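Local coordinates for salicylaldehyde dehydrogenase NahF (Pseudomonas putida, PDB 4JZ6), which probably oxidises salicylaldehyde to salicylate with NAD+ in the breakdown of naphthalene, at residues 161-166 / 170-175. Residues are numbered along the deposited sequence; the frame is centred on the assembly and turned at random.
Sequences SIVPWN and VLAARA. With NK (salicylaldehyde), chain B.
The flat amide of Asn166 meets Leu171 through its oxygen: Asn166 OD1 lies 3.4 Å from Leu171 CD1. Leu171 CD2 stands over one face of the salicylaldehyde ring, almost above its centre, and over one face of the Arg174 guanidinium, towards its rim. Asn166 CB lies over one face of the Trp165 ring, towards the rim. Asn166 ND2 approaches the aldehyde carbon CAD of salicylaldehyde at 3.7 Å and is hydrogen-bonded to the backbone O of Gln299. Val170 CG1 lies 3.7 Å from salicylaldehyde ring atom CAE. The proline ring crosses Leu171 at about a right angle, with Pro164 CG 3.6 Å from Leu171 CD1. Val163 CG1, anti to the backbone N (chi1 -180°), packs 3.8 Å from Leu171 CB. Val163 CG2 lies 3.8 Å from Ala175 CB. Ser161 OG donates to Ala175 O at 2.8 Å, in the carbonyl plane and on a lone pair (C=O...donor angle 141°). Asn242 also bonds this hydroxyl. An alanine at Ser161 would probably leave Ala175 O and the Asn242 amide each without this partner. The contact joins the end of strand 159-162 and the following loop to the start of helix 170-181, in a beta-alpha-beta unit completed by strand 186-189. Apolar packing and one buried hydrogen bond hold them together, while Asn166 and Val170 separately line the salicylaldehyde pocket.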
ATOM      1  N   SER A 161     -10.358  11.624  -0.481  1.00 28.16           N
ATOM      2  CA  SER A 161     -11.005  10.789  -1.494  1.00 25.48           C
ATOM      3  C   SER A 161     -11.240  11.564  -2.784  1.00 25.76           C
ATOM      4  O   SER A 161     -12.074  12.473  -2.826  1.00 23.57           O
ATOM      5  CB  SER A 161     -12.346  10.256  -0.986  1.00 20.48           C
ATOM      6  OG  SER A 161     -12.179   9.436   0.155  1.00 19.94           O
ATOM      7  N   ILE A 162     -10.514  11.200  -3.837  1.00 23.17           N
ATOM      8  CA  ILE A 162     -10.684  11.850  -5.129  1.00 22.15           C
ATOM      9  C   ILE A 162     -11.469  10.949  -6.083  1.00 25.51           C
ATOM     10  O   ILE A 162     -11.087   9.803  -6.326  1.00 22.79           O
ATOM     11  CB  ILE A 162      -9.336  12.262  -5.720  1.00 22.64           C
ATOM     12  CG1 ILE A 162      -8.676  13.298  -4.802  1.00 23.09           C
ATOM     13  CG2 ILE A 162      -9.513  12.831  -7.119  1.00 23.31           C
ATOM     14  CD1 ILE A 162      -7.244  13.657  -5.188  1.00 23.62           C
ATOM     15  N   VAL A 163     -12.574  11.474  -6.606  1.00 22.21           N
ATOM     16  CA  VAL A 163     -13.555  10.664  -7.325  1.00 25.07           C
ATOM     17  C   VAL A 163     -13.865  11.230  -8.704  1.00 27.70           C
ATOM     18  O   VAL A 163     -14.139  12.423  -8.829  1.00 31.53           O
ATOM     19  CB  VAL A 163     -14.867  10.587  -6.530  1.00 21.76           C
ATOM     20  CG1 VAL A 163     -15.893   9.738  -7.262  1.00 22.22           C
ATOM     21  CG2 VAL A 163     -14.601  10.032  -5.149  1.00 21.16           C
ATOM     22  N   PRO A 164     -13.825  10.372  -9.745  1.00 29.61           N
ATOM     23  CA  PRO A 164     -14.082  10.794 -11.126  1.00 26.26           C
ATOM     24  C   PRO A 164     -15.578  10.857 -11.435  1.00 24.43           C
ATOM     25  O   PRO A 164     -16.393  10.855 -10.511  1.00 23.09           O
ATOM     26  CB  PRO A 164     -13.428   9.685 -11.942  1.00 22.87           C
ATOM     27  CG  PRO A 164     -13.636   8.478 -11.104  1.00 22.03           C
ATOM     28  CD  PRO A 164     -13.481   8.939  -9.677  1.00 28.88           C
ATOM     29  N   TRP A 165     -15.924  10.879 -12.721  1.00 24.54           N
ATOM     30  CA  TRP A 165     -17.276  11.207 -13.169  1.00 24.24           C
ATOM     31  C   TRP A 165     -18.054  10.027 -13.772  1.00 29.42           C
ATOM     32  O   TRP A 165     -19.263  10.128 -13.977  1.00 25.71           O
ATOM     33  CB  TRP A 165     -17.177  12.310 -14.220  1.00 28.10           C
ATOM     34  CG  TRP A 165     -16.172  11.942 -15.255  1.00 30.09           C
ATOM     35  CD1 TRP A 165     -14.843  12.259 -15.257  1.00 28.27           C
ATOM     36  CD2 TRP A 165     -16.396  11.132 -16.413  1.00 29.77           C
ATOM     37  NE1 TRP A 165     -14.229  11.710 -16.358  1.00 26.34           N
ATOM     38  CE2 TRP A 165     -15.159  11.013 -17.083  1.00 27.77           C
ATOM     39  CE3 TRP A 165     -17.521  10.507 -16.959  1.00 25.37           C
ATOM     40  CZ2 TRP A 165     -15.021  10.292 -18.268  1.00 32.75           C
ATOM     41  CZ3 TRP A 165     -17.380   9.788 -18.135  1.00 33.73           C
ATOM     42  CH2 TRP A 165     -16.143   9.689 -18.777  1.00 34.97           C
ATOM     43  N   ASN A 166     -17.373   8.922 -14.071  1.00 23.44           N
ATOM     44  CA  ASN A 166     -17.995   7.840 -14.842  1.00 28.42           C
ATOM     45  C   ASN A 166     -18.910   6.910 -14.044  1.00 27.85           C
ATOM     46  O   ASN A 166     -20.096   6.777 -14.356  1.00 34.92           O
ATOM     47  CB  ASN A 166     -16.942   7.048 -15.622  1.00 23.17           C
ATOM     48  CG  ASN A 166     -15.847   6.513 -14.734  1.00 27.61           C
ATOM     49  OD1 ASN A 166     -15.596   7.052 -13.656  1.00 25.43           O
ATOM     50  ND2 ASN A 166     -15.185   5.444 -15.176  1.00 35.27           N
ATOM     51  N   VAL A 170     -21.512   5.508  -7.596  1.00 20.83           N
ATOM     52  CA  VAL A 170     -20.930   4.411  -6.829  1.00 20.18           C
ATOM     53  C   VAL A 170     -19.457   4.651  -6.462  1.00 25.05           C
ATOM     54  O   VAL A 170     -19.003   4.233  -5.394  1.00 19.44           O
ATOM     55  CB  VAL A 170     -21.135   3.043  -7.526  1.00 23.02           C
ATOM     56  CG1 VAL A 170     -20.305   2.948  -8.796  1.00 25.52           C
ATOM     57  CG2 VAL A 170     -20.821   1.894  -6.566  1.00 19.44           C
ATOM     58  N   LEU A 171     -18.726   5.349  -7.329  1.00 21.31           N
ATOM     59  CA  LEU A 171     -17.318   5.647  -7.070  1.00 20.51           C
ATOM     60  C   LEU A 171     -17.154   6.655  -5.933  1.00 24.03           C
ATOM     61  O   LEU A 171     -16.177   6.621  -5.184  1.00 26.07           O
ATOM     62  CB  LEU A 171     -16.624   6.142  -8.338  1.00 20.42           C
ATOM     63  CG  LEU A 171     -16.565   5.110  -9.466  1.00 20.54           C
ATOM     64  CD1 LEU A 171     -15.678   5.599 -10.601  1.00 20.78           C
ATOM     65  CD2 LEU A 171     -16.082   3.783  -8.934  1.00 19.76           C
ATOM     66  N   ALA A 172     -18.114   7.558  -5.810  1.00 24.17           N
ATOM     67  CA  ALA A 172     -18.148   8.452  -4.667  1.00 24.43           C
ATOM     68  C   ALA A 172     -18.524   7.660  -3.423  1.00 25.19           C
ATOM     69  O   ALA A 172     -17.855   7.752  -2.393  1.00 28.37           O
ATOM     70  CB  ALA A 172     -19.147   9.594  -4.902  1.00 21.40           C
ATOM     71  N   ALA A 173     -19.598   6.879  -3.535  1.00 25.10           N
ATOM     72  CA  ALA A 173     -20.134   6.112  -2.412  1.00 20.48           C
ATOM     73  C   ALA A 173     -19.068   5.257  -1.744  1.00 19.18           C
ATOM     74  O   ALA A 173     -18.900   5.301  -0.526  1.00 25.38           O
ATOM     75  CB  ALA A 173     -21.286   5.245  -2.874  1.00 21.38           C
ATOM     76  N   ARG A 174     -18.348   4.493  -2.557  1.00 18.98           N
ATOM     77  CA  ARG A 174     -17.269   3.642  -2.080  1.00 18.46           C
ATOM     78  C   ARG A 174     -16.211   4.468  -1.330  1.00 24.45           C
ATOM     79  O   ARG A 174     -15.694   4.034  -0.300  1.00 25.09           O
ATOM     80  CB  ARG A 174     -16.660   2.848  -3.253  1.00 21.16           C
ATOM     81  CG  ARG A 174     -15.277   3.313  -3.701  1.00 23.50           C
ATOM     82  CD  ARG A 174     -15.131   3.482  -5.203  1.00 19.34           C
ATOM     83  NE  ARG A 174     -14.792   2.250  -5.908  1.00 21.81           N
ATOM     84  CZ  ARG A 174     -13.899   2.172  -6.895  1.00 27.99           C
ATOM     85  NH1 ARG A 174     -13.230   3.250  -7.294  1.00 19.07           N
ATOM     86  NH2 ARG A 174     -13.673   1.012  -7.488  1.00 32.54           N
ATOM     87  N   ALA A 175     -15.927   5.674  -1.825  1.00 22.71           N
ATOM     88  CA  ALA A 175     -14.868   6.508  -1.263  1.00 19.01           C
ATOM     89  C   ALA A 175     -15.336   7.288  -0.034  1.00 23.40           C
ATOM     90  O   ALA A 175     -14.582   8.076   0.544  1.00 20.71           O
ATOM     91  CB  ALA A 175     -14.326   7.454  -2.321  1.00 19.50           C
TER
HETATM   92  OAH  NK B 501     -14.441   1.485 -14.040  1.00 34.03           O
HETATM   93  CAD  NK B 501     -15.061   2.272 -13.353  1.00 24.65           C
HETATM   94  CAA  NK B 501     -16.034   1.679 -12.410  1.00 25.42           C
HETATM   95  CAC  NK B 501     -15.674   0.650 -11.541  1.00 20.73           C
HETATM   96  CAG  NK B 501     -16.630   0.124 -10.677  1.00 20.00           C
HETATM   97  CAI  NK B 501     -17.926   0.604 -10.689  1.00 19.66           C
HETATM   98  CAE  NK B 501     -18.286   1.619 -11.556  1.00 29.08           C
HETATM   99  CAB  NK B 501     -17.337   2.159 -12.423  1.00 29.44           C
HETATM  100  OAF  NK B 501     -17.644   3.169 -13.303  1.00 32.05           O